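Local coordinates for protein rhamnosidase B (Bacillus sp., PDB 2OKX) that probably hydrolyses terminal non-reducing alpha-L-rhamnose residues of rhamnosides, as a glycoside hydrolase family 78 alpha-L-rhamnosidase, at residues A[211-216]-A[408-413]; A[395-400]-A[462-467]; A[436-441]-A[507-512]; A[484-489]-A[501-506]. All blocks are in the same frame, centred on the assembly; numbering follows the deposited sequence.

Contact 1: A[211-216]-A[408-413]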
# COMPACT_ATOMS: atom_id res chain seq x y z
N LEU A 211 15.40 14.32 -20.49
CA LEU A 211 14.53 14.27 -21.65
C LEU A 211 15.22 13.29 -22.57
O LEU A 211 16.44 13.32 -22.73
CB LEU A 211 14.41 15.65 -22.32
CG LEU A 211 13.40 15.71 -23.47
CD1 LEU A 211 12.91 17.13 -23.68
CD2 LEU A 211 14.02 15.16 -24.73
N SER A 212 14.45 12.38 -23.17
CA SER A 212 15.05 11.39 -24.05
C SER A 212 14.16 11.08 -25.24
O SER A 212 12.95 11.27 -25.18
CB SER A 212 15.29 10.08 -23.28
OG SER A 212 16.07 10.27 -22.12
N ARG A 213 14.79 10.62 -26.31
CA ARG A 213 14.04 10.21 -27.50
C ARG A 213 13.97 8.71 -27.27
O ARG A 213 15.00 8.04 -27.15
CB ARG A 213 14.82 10.52 -28.78
CG ARG A 213 14.12 10.01 -30.05
CD ARG A 213 14.83 10.49 -31.32
NE ARG A 213 16.15 9.90 -31.49
CZ ARG A 213 16.42 8.87 -32.28
NH1 ARG A 213 15.46 8.30 -32.99
NH2 ARG A 213 17.66 8.41 -32.38
N VAL A 214 12.76 8.16 -27.20
CA VAL A 214 12.62 6.74 -26.93
C VAL A 214 11.61 6.01 -27.82
O VAL A 214 10.84 6.63 -28.54
CB VAL A 214 12.21 6.51 -25.46
CG1 VAL A 214 13.16 7.27 -24.53
CG2 VAL A 214 10.78 6.99 -25.24
N LYS A 215 11.64 4.68 -27.74
CA LYS A 215 10.72 3.84 -28.49
C LYS A 215 10.34 2.62 -27.65
O LYS A 215 11.20 2.02 -27.00
CB LYS A 215 11.36 3.34 -29.79
CG LYS A 215 11.57 4.40 -30.84
CD LYS A 215 12.21 3.78 -32.08
CE LYS A 215 12.39 4.81 -33.19
NZ LYS A 215 13.12 4.23 -34.36
N ALA A 216 9.05 2.29 -27.66
CA ALA A 216 8.54 1.13 -26.94
C ALA A 216 8.61 -0.05 -27.90
O ALA A 216 8.81 0.14 -29.10
CB ALA A 216 7.10 1.37 -26.52
N GLU A 408 17.48 7.44 -25.89
CA GLU A 408 18.52 8.40 -26.23
C GLU A 408 18.38 9.70 -25.46
O GLU A 408 17.49 10.51 -25.75
CB GLU A 408 18.44 8.67 -27.74
CG GLU A 408 19.53 9.54 -28.31
CD GLU A 408 19.27 9.87 -29.77
OE1 GLU A 408 18.38 10.70 -30.05
OE2 GLU A 408 19.93 9.27 -30.64
N ARG A 409 19.26 9.92 -24.49
CA ARG A 409 19.23 11.13 -23.69
C ARG A 409 19.58 12.38 -24.48
O ARG A 409 20.53 12.38 -25.25
CB ARG A 409 20.20 11.02 -22.52
CG ARG A 409 19.73 10.14 -21.38
CD ARG A 409 19.45 10.98 -20.15
NE ARG A 409 20.48 12.00 -19.95
CZ ARG A 409 20.69 12.65 -18.81
NH1 ARG A 409 21.65 13.57 -18.74
NH2 ARG A 409 19.95 12.39 -17.75
N ARG A 410 18.80 13.44 -24.26
CA ARG A 410 19.02 14.74 -24.91
C ARG A 410 19.03 15.80 -23.81
O ARG A 410 18.39 15.64 -22.77
CB ARG A 410 17.87 15.07 -25.88
CG ARG A 410 17.64 14.08 -27.01
CD ARG A 410 18.85 13.95 -27.91
NE ARG A 410 18.54 13.27 -29.16
CZ ARG A 410 18.00 13.86 -30.22
NH1 ARG A 410 17.70 15.16 -30.20
NH2 ARG A 410 17.75 13.15 -31.32
N ALA A 411 19.76 16.89 -24.03
CA ALA A 411 19.81 17.95 -23.04
C ALA A 411 18.40 18.52 -22.89
O ALA A 411 17.66 18.61 -23.87
CB ALA A 411 20.78 19.04 -23.48
N VAL A 412 18.03 18.89 -21.67
CA VAL A 412 16.70 19.45 -21.44
C VAL A 412 16.64 20.92 -21.86
O VAL A 412 17.41 21.74 -21.36
CB VAL A 412 16.29 19.35 -19.95
CG1 VAL A 412 14.91 19.94 -19.75
CG2 VAL A 412 16.33 17.91 -19.48
N PRO A 413 15.74 21.27 -22.79
CA PRO A 413 15.61 22.66 -23.25
C PRO A 413 14.99 23.52 -22.15
O PRO A 413 14.09 23.06 -21.44
CB PRO A 413 14.67 22.54 -24.46
CG PRO A 413 14.85 21.12 -24.91
CD PRO A 413 14.90 20.37 -23.61
O HOH W 1 18.46 14.70 -20.40
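Arg213 and Glu408 face each other as an antiparallel hydrogen-bonded pair, joining strands 207-215 and 406-410, and on that face of the sheet they form a salt-bridge network with Arg410. The two main chains exchange bonds: Arg213 N reaches Glu408 O at 2.8 Å, and Glu408 N returns to Arg213 O. Starting from the strand, Arg213 CB lies 3.8 Å from Glu408 OE1, and CD lies near both that oxygen and Arg410 NH2. The chain then bends (chi3 67°), bringing NE round to Glu408 OE1 at 2.8 Å with a nearly straight N-H. At the tip NH2 bonds Glu408 OE2 at 3.0 Å, so the guanidinium grips the carboxylate side-on, one nitrogen to each oxygen, meeting it from above the carboxylate plane; the third nitrogen, NH1, bonds the backbone O of Asp434. Arg410 NE bonds Glu408 OE1 at 2.7 Å, and Arg410 NH2 joins it there. An alanine in place of Glu408 would probably leave the close guanidiniums without their shared negative charge, with Arg410 freer to turn and Arg213 held mainly through Asp434. On the same sheet face Leu211 CD1 rests on Pro413 CD at 3.8 Å, while a water links Leu211 N to Arg410 O. Glutamate suits its place because its carboxylate accepts from both arginines at once, OE1 alone taking three N-H groups. With Arg213 NE and Arg410 NH2 3.6 Å apart, the shared carboxylate is likely to offset the repulsion between like charges and to remain ionised.

Contact 2: A[395-400]-A[462-467]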
# COMPACT_ATOMS: atom_id res chain seq x y z
N GLU A 395 -2.16 -1.72 -24.73
CA GLU A 395 -1.85 -0.35 -24.33
C GLU A 395 -1.18 -0.56 -22.97
O GLU A 395 -1.82 -0.44 -21.93
CB GLU A 395 -3.15 0.45 -24.22
CG GLU A 395 -3.95 0.45 -25.53
CD GLU A 395 -5.24 1.21 -25.44
OE1 GLU A 395 -6.20 0.71 -24.80
OE2 GLU A 395 -5.31 2.32 -26.01
N ASN A 396 0.10 -0.88 -23.03
CA ASN A 396 0.89 -1.22 -21.85
C ASN A 396 2.02 -0.24 -21.52
O ASN A 396 3.15 -0.39 -21.99
CB ASN A 396 1.43 -2.64 -22.05
CG ASN A 396 2.27 -3.12 -20.89
OD1 ASN A 396 2.29 -2.52 -19.81
ND2 ASN A 396 2.97 -4.23 -21.10
N VAL A 397 1.71 0.74 -20.68
CA VAL A 397 2.69 1.74 -20.29
C VAL A 397 3.87 1.16 -19.53
O VAL A 397 5.01 1.53 -19.79
CB VAL A 397 2.03 2.85 -19.44
CG1 VAL A 397 3.09 3.87 -19.01
CG2 VAL A 397 0.94 3.54 -20.26
N PHE A 398 3.61 0.25 -18.60
CA PHE A 398 4.69 -0.36 -17.82
C PHE A 398 5.69 -1.09 -18.70
O PHE A 398 6.90 -0.82 -18.66
CB PHE A 398 4.11 -1.32 -16.77
CG PHE A 398 5.15 -1.90 -15.84
CD1 PHE A 398 5.69 -1.14 -14.81
CD2 PHE A 398 5.59 -3.21 -16.00
CE1 PHE A 398 6.65 -1.67 -13.95
CE2 PHE A 398 6.55 -3.76 -15.15
CZ PHE A 398 7.08 -2.99 -14.12
N GLY A 399 5.20 -2.03 -19.51
CA GLY A 399 6.08 -2.79 -20.38
C GLY A 399 6.85 -1.91 -21.34
O GLY A 399 8.01 -2.19 -21.66
N SER A 400 6.21 -0.84 -21.79
CA SER A 400 6.81 0.10 -22.72
C SER A 400 7.91 0.94 -22.06
O SER A 400 8.73 1.55 -22.74
CB SER A 400 5.74 1.04 -23.30
OG SER A 400 4.76 0.31 -24.03
N ILE A 462 -0.60 10.43 -27.60
CA ILE A 462 -0.58 9.57 -26.42
C ILE A 462 0.25 10.17 -25.29
O ILE A 462 1.39 10.59 -25.50
CB ILE A 462 0.02 8.19 -26.75
CG1 ILE A 462 -0.90 7.44 -27.73
CG2 ILE A 462 0.21 7.38 -25.47
CD1 ILE A 462 -0.28 6.15 -28.26
N ILE A 463 -0.33 10.23 -24.10
CA ILE A 463 0.36 10.75 -22.92
C ILE A 463 0.46 9.61 -21.90
O ILE A 463 -0.54 9.25 -21.27
CB ILE A 463 -0.41 11.93 -22.28
CG1 ILE A 463 -0.63 13.04 -23.32
CG2 ILE A 463 0.38 12.49 -21.10
CD1 ILE A 463 0.66 13.65 -23.87
N ASP A 464 1.65 9.04 -21.76
CA ASP A 464 1.90 7.95 -20.83
C ASP A 464 2.55 8.44 -19.53
O ASP A 464 3.49 9.24 -19.57
CB ASP A 464 2.81 6.90 -21.47
CG ASP A 464 2.08 6.01 -22.46
OD1 ASP A 464 2.75 5.19 -23.11
OD2 ASP A 464 0.85 6.14 -22.58
N ALA A 465 2.04 7.95 -18.41
CA ALA A 465 2.57 8.33 -17.10
C ALA A 465 2.95 7.08 -16.34
O ALA A 465 2.19 6.11 -16.29
CB ALA A 465 1.52 9.12 -16.33
N TYR A 466 4.14 7.10 -15.74
CA TYR A 466 4.66 5.97 -14.98
C TYR A 466 5.51 6.49 -13.82
O TYR A 466 6.50 7.19 -14.04
CB TYR A 466 5.48 5.07 -15.91
CG TYR A 466 6.34 4.03 -15.24
CD1 TYR A 466 5.83 3.21 -14.23
CD2 TYR A 466 7.66 3.83 -15.64
CE1 TYR A 466 6.62 2.22 -13.64
CE2 TYR A 466 8.45 2.84 -15.07
CZ TYR A 466 7.92 2.04 -14.07
OH TYR A 466 8.70 1.04 -13.54
N GLY A 467 5.12 6.15 -12.59
CA GLY A 467 5.86 6.63 -11.44
C GLY A 467 6.74 5.61 -10.74
O GLY A 467 6.31 4.48 -10.48
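Asn396 O, gripped by both Ser400 N and Ser400 OG, stands at the head of a short N-capped helix whose Val397 rests on Asp464 of strand 462-472. The hydroxyl and the amide approach that oxygen from opposite faces of its plane, the hydroxyl at 2.7 Å. Asn396 supplies the N-cap as well, its OD1 accepting from Gly399 N at 3.0 Å; glycine fits there, since a CB would run into Asn396 ND2. The capped helix lies on a sheet of the concanavalin-like domain, and van der Waals contacts make the join. Val397 points its branches at the strand: CG1, anti to the backbone N (chi1 178°), sits 3.6 Å from Ala465 O, while CG2 lies 3.5 Å from Asp464 OD2. The carboxylate can be buried under a valine because both its oxygens are engaged elsewhere, OD1 with Arg513 and OD2 with Arg487. Further along, Phe398 and Tyr466 form an offset edge-to-face pair, with centroids 5.6 Å apart and planes at 89°. Tyrosine suits this place: its ring face receives the phenylalanine edge while its hydroxyl takes a bond from Thr479 N. The closest touch between the two rings' residues runs from Phe398 CE1 to Tyr466 OH, 3.4 Å.

Contact 3: A[436-441]-A[507-512]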
# COMPACT_ATOMS: atom_id res chain seq x y z
N ASP A 436 9.60 8.74 -29.60
CA ASP A 436 8.73 9.45 -28.67
C ASP A 436 9.55 10.38 -27.78
O ASP A 436 10.78 10.28 -27.72
CB ASP A 436 7.99 8.44 -27.79
CG ASP A 436 7.28 7.36 -28.60
OD1 ASP A 436 7.07 6.26 -28.06
OD2 ASP A 436 6.91 7.63 -29.77
N CYS A 437 8.87 11.27 -27.07
CA CYS A 437 9.53 12.22 -26.18
C CYS A 437 9.28 11.83 -24.73
O CYS A 437 8.16 11.90 -24.25
CB CYS A 437 9.01 13.63 -26.42
SG CYS A 437 9.80 14.89 -25.38
N GLU A 438 10.34 11.41 -24.04
CA GLU A 438 10.22 11.01 -22.64
C GLU A 438 10.78 12.07 -21.69
O GLU A 438 11.93 12.48 -21.81
CB GLU A 438 10.95 9.70 -22.40
CG GLU A 438 11.06 9.32 -20.92
CD GLU A 438 12.09 8.25 -20.67
OE1 GLU A 438 11.81 7.06 -20.97
OE2 GLU A 438 13.19 8.59 -20.19
N LEU A 439 9.95 12.50 -20.75
CA LEU A 439 10.36 13.47 -19.75
C LEU A 439 10.37 12.77 -18.40
O LEU A 439 9.42 12.08 -18.06
CB LEU A 439 9.36 14.63 -19.67
CG LEU A 439 9.58 15.91 -20.49
CD1 LEU A 439 9.83 15.59 -21.94
CD2 LEU A 439 8.34 16.79 -20.32
N VAL A 440 11.45 12.93 -17.63
CA VAL A 440 11.49 12.35 -16.29
C VAL A 440 11.34 13.54 -15.36
O VAL A 440 12.24 14.38 -15.26
CB VAL A 440 12.81 11.60 -15.99
CG1 VAL A 440 12.83 11.14 -14.54
CG2 VAL A 440 12.93 10.38 -16.90
N ILE A 441 10.19 13.62 -14.71
CA ILE A 441 9.85 14.71 -13.80
C ILE A 441 10.16 14.28 -12.37
O ILE A 441 9.68 13.25 -11.93
CB ILE A 441 8.34 15.03 -13.89
CG1 ILE A 441 7.96 15.35 -15.35
CG2 ILE A 441 7.99 16.18 -12.97
CD1 ILE A 441 8.69 16.51 -15.94
N TYR A 507 9.61 9.94 -8.93
CA TYR A 507 9.93 10.30 -10.32
C TYR A 507 8.83 9.86 -11.27
O TYR A 507 8.37 8.73 -11.21
CB TYR A 507 11.24 9.63 -10.74
CG TYR A 507 12.38 9.87 -9.77
CD1 TYR A 507 13.21 10.99 -9.90
CD2 TYR A 507 12.63 8.97 -8.73
CE1 TYR A 507 14.27 11.20 -9.01
CE2 TYR A 507 13.67 9.18 -7.84
CZ TYR A 507 14.49 10.29 -7.98
OH TYR A 507 15.54 10.46 -7.12
N LEU A 508 8.42 10.76 -12.15
CA LEU A 508 7.38 10.45 -13.11
C LEU A 508 7.90 10.44 -14.54
O LEU A 508 8.44 11.43 -15.03
CB LEU A 508 6.24 11.46 -13.02
CG LEU A 508 5.02 11.20 -13.92
CD1 LEU A 508 4.26 9.98 -13.43
CD2 LEU A 508 4.10 12.42 -13.91
N PHE A 509 7.77 9.29 -15.20
CA PHE A 509 8.18 9.20 -16.60
C PHE A 509 6.94 9.63 -17.37
O PHE A 509 5.91 8.96 -17.33
CB PHE A 509 8.53 7.76 -16.98
CG PHE A 509 9.90 7.33 -16.52
CD1 PHE A 509 10.14 7.02 -15.19
CD2 PHE A 509 10.95 7.24 -17.44
CE1 PHE A 509 11.42 6.62 -14.77
CE2 PHE A 509 12.22 6.85 -17.03
CZ PHE A 509 12.46 6.54 -15.69
N LEU A 510 7.04 10.77 -18.06
CA LEU A 510 5.91 11.27 -18.85
C LEU A 510 6.37 11.14 -20.29
O LEU A 510 7.27 11.85 -20.73
CB LEU A 510 5.62 12.73 -18.51
CG LEU A 510 4.35 13.31 -19.14
CD1 LEU A 510 3.12 12.65 -18.53
CD2 LEU A 510 4.30 14.81 -18.93
N THR A 511 5.75 10.21 -21.03
CA THR A 511 6.16 9.98 -22.41
C THR A 511 5.06 10.34 -23.41
O THR A 511 3.93 9.85 -23.32
CB THR A 511 6.60 8.51 -22.57
OG1 THR A 511 7.51 8.18 -21.52
CG2 THR A 511 7.30 8.31 -23.90
N VAL A 512 5.42 11.21 -24.35
CA VAL A 512 4.50 11.69 -25.37
C VAL A 512 4.77 10.97 -26.68
O VAL A 512 5.90 10.98 -27.17
CB VAL A 512 4.67 13.22 -25.57
CG1 VAL A 512 3.62 13.75 -26.55
CG2 VAL A 512 4.55 13.93 -24.22
O HOH W 2 9.31 6.19 -21.42
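Glu438 and Phe509 lie side by side and point the same way from antiparallel strands 436-443 and 507-513, with the carboxylate turned almost perpendicular to the ring (planes 87° apart). Glu438 CD sits at the ring edge, in its plane, 3.6 Å from Phe509 CD2. Val440 also runs alongside Phe509, but meets it differently: its CG2 stands over one ring face, 4.0 Å from the centroid, in a CH-pi contact offset toward the rim. With CG anti to the carbonyl carbon (chi1 -79°), Phe509 leaves its strand beside both residues. Thr511, paired with Glu438, sends OG1 to a water at 2.7 Å, and this water donates to Glu438 OE1, also at 2.7 Å. The opposite sheet face is purely apolar in its pairings, Cys437 with Val512, Leu439 with Leu510 and Ile441 with Leu508. These three pairs carry two backbone bonds each, and Leu508 and Leu510 reach on to Ile524 and Leu521 of strand 520-528, as expected between the layers of a beta-sandwich. A leucine in place of Glu438 would probably leave Arg404 without its salt-bridge partner and the water without this acceptor. Burial of the glutamate is probably paid for in part by Arg404 and the water, and the weakly positive hydrogens of the phenylalanine edge would probably favour the nearby negative charge as well.

Contact 4: A[484-489]-A[501-506]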
# COMPACT_ATOMS: atom_id res chain seq x y z
N ASN A 484 2.18 1.04 -12.11
CA ASN A 484 1.99 2.39 -11.56
C ASN A 484 1.86 3.37 -12.72
O ASN A 484 2.64 4.31 -12.86
CB ASN A 484 3.22 2.74 -10.72
CG ASN A 484 2.86 3.55 -9.50
OD1 ASN A 484 1.73 3.51 -9.02
ND2 ASN A 484 3.84 4.27 -8.96
N THR A 485 0.82 3.16 -13.53
CA THR A 485 0.66 3.95 -14.74
C THR A 485 -0.76 4.29 -15.18
O THR A 485 -1.75 3.84 -14.60
CB THR A 485 1.24 3.17 -15.92
OG1 THR A 485 0.42 2.01 -16.14
CG2 THR A 485 2.66 2.69 -15.63
N PHE A 486 -0.82 5.08 -16.24
CA PHE A 486 -2.06 5.44 -16.91
C PHE A 486 -1.68 5.94 -18.30
O PHE A 486 -0.56 6.41 -18.52
CB PHE A 486 -2.90 6.47 -16.13
CG PHE A 486 -2.44 7.90 -16.24
CD1 PHE A 486 -2.08 8.61 -15.10
CD2 PHE A 486 -2.44 8.57 -17.47
CE1 PHE A 486 -1.73 9.96 -15.17
CE2 PHE A 486 -2.09 9.92 -17.55
CZ PHE A 486 -1.74 10.62 -16.40
N ARG A 487 -2.59 5.77 -19.24
CA ARG A 487 -2.37 6.26 -20.59
C ARG A 487 -3.55 7.16 -20.89
O ARG A 487 -4.70 6.81 -20.62
CB ARG A 487 -2.32 5.13 -21.62
CG ARG A 487 -2.47 5.65 -23.06
CD ARG A 487 -2.04 4.62 -24.09
NE ARG A 487 -0.60 4.40 -24.05
CZ ARG A 487 0.04 3.53 -24.81
NH1 ARG A 487 -0.63 2.78 -25.68
NH2 ARG A 487 1.36 3.40 -24.71
N TYR A 488 -3.25 8.33 -21.44
CA TYR A 488 -4.27 9.31 -21.79
C TYR A 488 -4.07 9.63 -23.26
O TYR A 488 -2.96 9.99 -23.68
CB TYR A 488 -4.08 10.57 -20.95
CG TYR A 488 -5.05 11.69 -21.27
CD1 TYR A 488 -6.26 11.80 -20.59
CD2 TYR A 488 -4.76 12.63 -22.25
CE1 TYR A 488 -7.15 12.83 -20.87
CE2 TYR A 488 -5.64 13.66 -22.55
CZ TYR A 488 -6.83 13.76 -21.86
OH TYR A 488 -7.70 14.78 -22.15
N ILE A 489 -5.13 9.48 -24.04
CA ILE A 489 -5.07 9.76 -25.47
C ILE A 489 -5.81 11.08 -25.67
O ILE A 489 -6.98 11.21 -25.32
CB ILE A 489 -5.73 8.64 -26.29
CG1 ILE A 489 -5.11 7.30 -25.91
CG2 ILE A 489 -5.52 8.89 -27.78
CD1 ILE A 489 -5.85 6.09 -26.44
N VAL A 501 -6.98 7.71 -9.66
CA VAL A 501 -6.30 6.56 -9.07
C VAL A 501 -5.06 7.05 -8.33
O VAL A 501 -4.19 7.67 -8.91
CB VAL A 501 -5.87 5.56 -10.17
CG1 VAL A 501 -5.05 4.42 -9.55
CG2 VAL A 501 -7.10 5.01 -10.87
N ARG A 502 -4.99 6.76 -7.03
CA ARG A 502 -3.85 7.18 -6.22
C ARG A 502 -2.58 6.42 -6.58
O ARG A 502 -2.61 5.21 -6.79
CB ARG A 502 -4.15 6.98 -4.73
CG ARG A 502 -2.94 7.25 -3.83
CD ARG A 502 -3.17 6.74 -2.41
NE ARG A 502 -4.16 7.53 -1.68
CZ ARG A 502 -3.95 8.75 -1.21
NH1 ARG A 502 -2.78 9.35 -1.40
NH2 ARG A 502 -4.91 9.39 -0.56
N ARG A 503 -1.47 7.14 -6.65
CA ARG A 503 -0.17 6.54 -6.93
C ARG A 503 0.89 7.16 -6.03
O ARG A 503 0.81 8.34 -5.68
CB ARG A 503 0.23 6.75 -8.39
CG ARG A 503 -0.67 6.02 -9.38
CD ARG A 503 -0.20 6.18 -10.81
NE ARG A 503 -1.16 5.55 -11.73
CZ ARG A 503 -2.33 6.08 -12.06
NH1 ARG A 503 -2.69 7.27 -11.58
NH2 ARG A 503 -3.15 5.42 -12.86
N GLY A 504 1.88 6.35 -5.64
CA GLY A 504 2.96 6.84 -4.80
C GLY A 504 4.23 6.71 -5.61
O GLY A 504 4.47 5.66 -6.22
N PHE A 505 5.04 7.76 -5.64
CA PHE A 505 6.27 7.75 -6.42
C PHE A 505 7.01 9.07 -6.21
O PHE A 505 6.48 10.00 -5.61
CB PHE A 505 5.93 7.61 -7.90
CG PHE A 505 5.14 8.77 -8.44
CD1 PHE A 505 5.78 9.87 -9.01
CD2 PHE A 505 3.75 8.80 -8.33
CE1 PHE A 505 5.05 10.98 -9.45
CE2 PHE A 505 3.01 9.90 -8.76
CZ PHE A 505 3.66 11.00 -9.33
N ARG A 506 8.25 9.13 -6.69
CA ARG A 506 9.01 10.36 -6.62
C ARG A 506 9.29 10.86 -8.03
O ARG A 506 9.20 12.06 -8.30
CB ARG A 506 10.36 10.17 -5.89
CG ARG A 506 11.28 11.37 -6.11
CD ARG A 506 12.52 11.43 -5.21
NE ARG A 506 13.39 12.52 -5.65
CZ ARG A 506 14.59 12.81 -5.13
NH1 ARG A 506 15.09 12.10 -4.13
NH2 ARG A 506 15.30 13.80 -5.65
O HOH W 3 1.10 3.59 -6.38
O HOH W 4 -1.81 2.67 -11.47
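Asn484 and Arg503 slide past each other in opposite directions, joining strand 485-489 to strand 503-505 by side chains, without any backbone ladder between them. Two direct hydrogen bonds cross. Asn484 ND2 donates to Gly504 O at 3.1 Å, with the acceptor near the amide plane; ND2 also bonds Gly467 O, so one amide, just ahead of strand 485-489, bonds to strands 503-505 and 462-472. Arg503 NH2 donates to Thr485 O at 2.7 Å, coming from well above the carbonyl plane. The same nitrogen forms a salt bridge with Glu152, and NH1 bonds Ser499 OG. Water adds another link, lying 2.7 Å from Asn484 OD1 and accepting from Gly504 N at 3.0 Å. Van der Waals contacts complete the join. Asn484 OD1 lies 3.5 Å from Arg503 CG, against the aliphatic part of an arginine extended from CG to NE. Beyond it the guanidinium is held between hydrocarbon groups: Phe486 CD1 lies 3.6 Å above one face, and Val501 CG1 lies over the rim of the other. Phe486 turns its edge to this cation, with the two planes 66° apart. Arginine suits such a place because its stem packs like an alkyl chain and its flat head keeps N-H groups at the rim. Buried here, the positive charge is likely to be stabilised chiefly by Glu152, with Thr485 O and Ser499 giving neutral support.

All four contacts reach one mixed sheet. Contacts 1 and 3, centres 9 Å apart, share the seam between strands 207-215 and 436-443, where Ser212 O meets Glu438 N at 2.8 Å. Contact 2 lies equally far from contacts 3 and 4: Tyr466 O joins Phe509 N at 2.7 Å, and Ile463 N joins Tyr488 O. Contact 4 is nested within the loop closed by contact 3, and its Arg506 forms a salt bridge to Asp835 in the family's six-hairpin glycosidase range, which probably carries the active site. At contact 1 a glycerol, probably from the crystallisation liquor, lies about 3 Å from the Arg410 side chain; at contact 3 the Leu510 side chain is about 13 Å from a calcium ion.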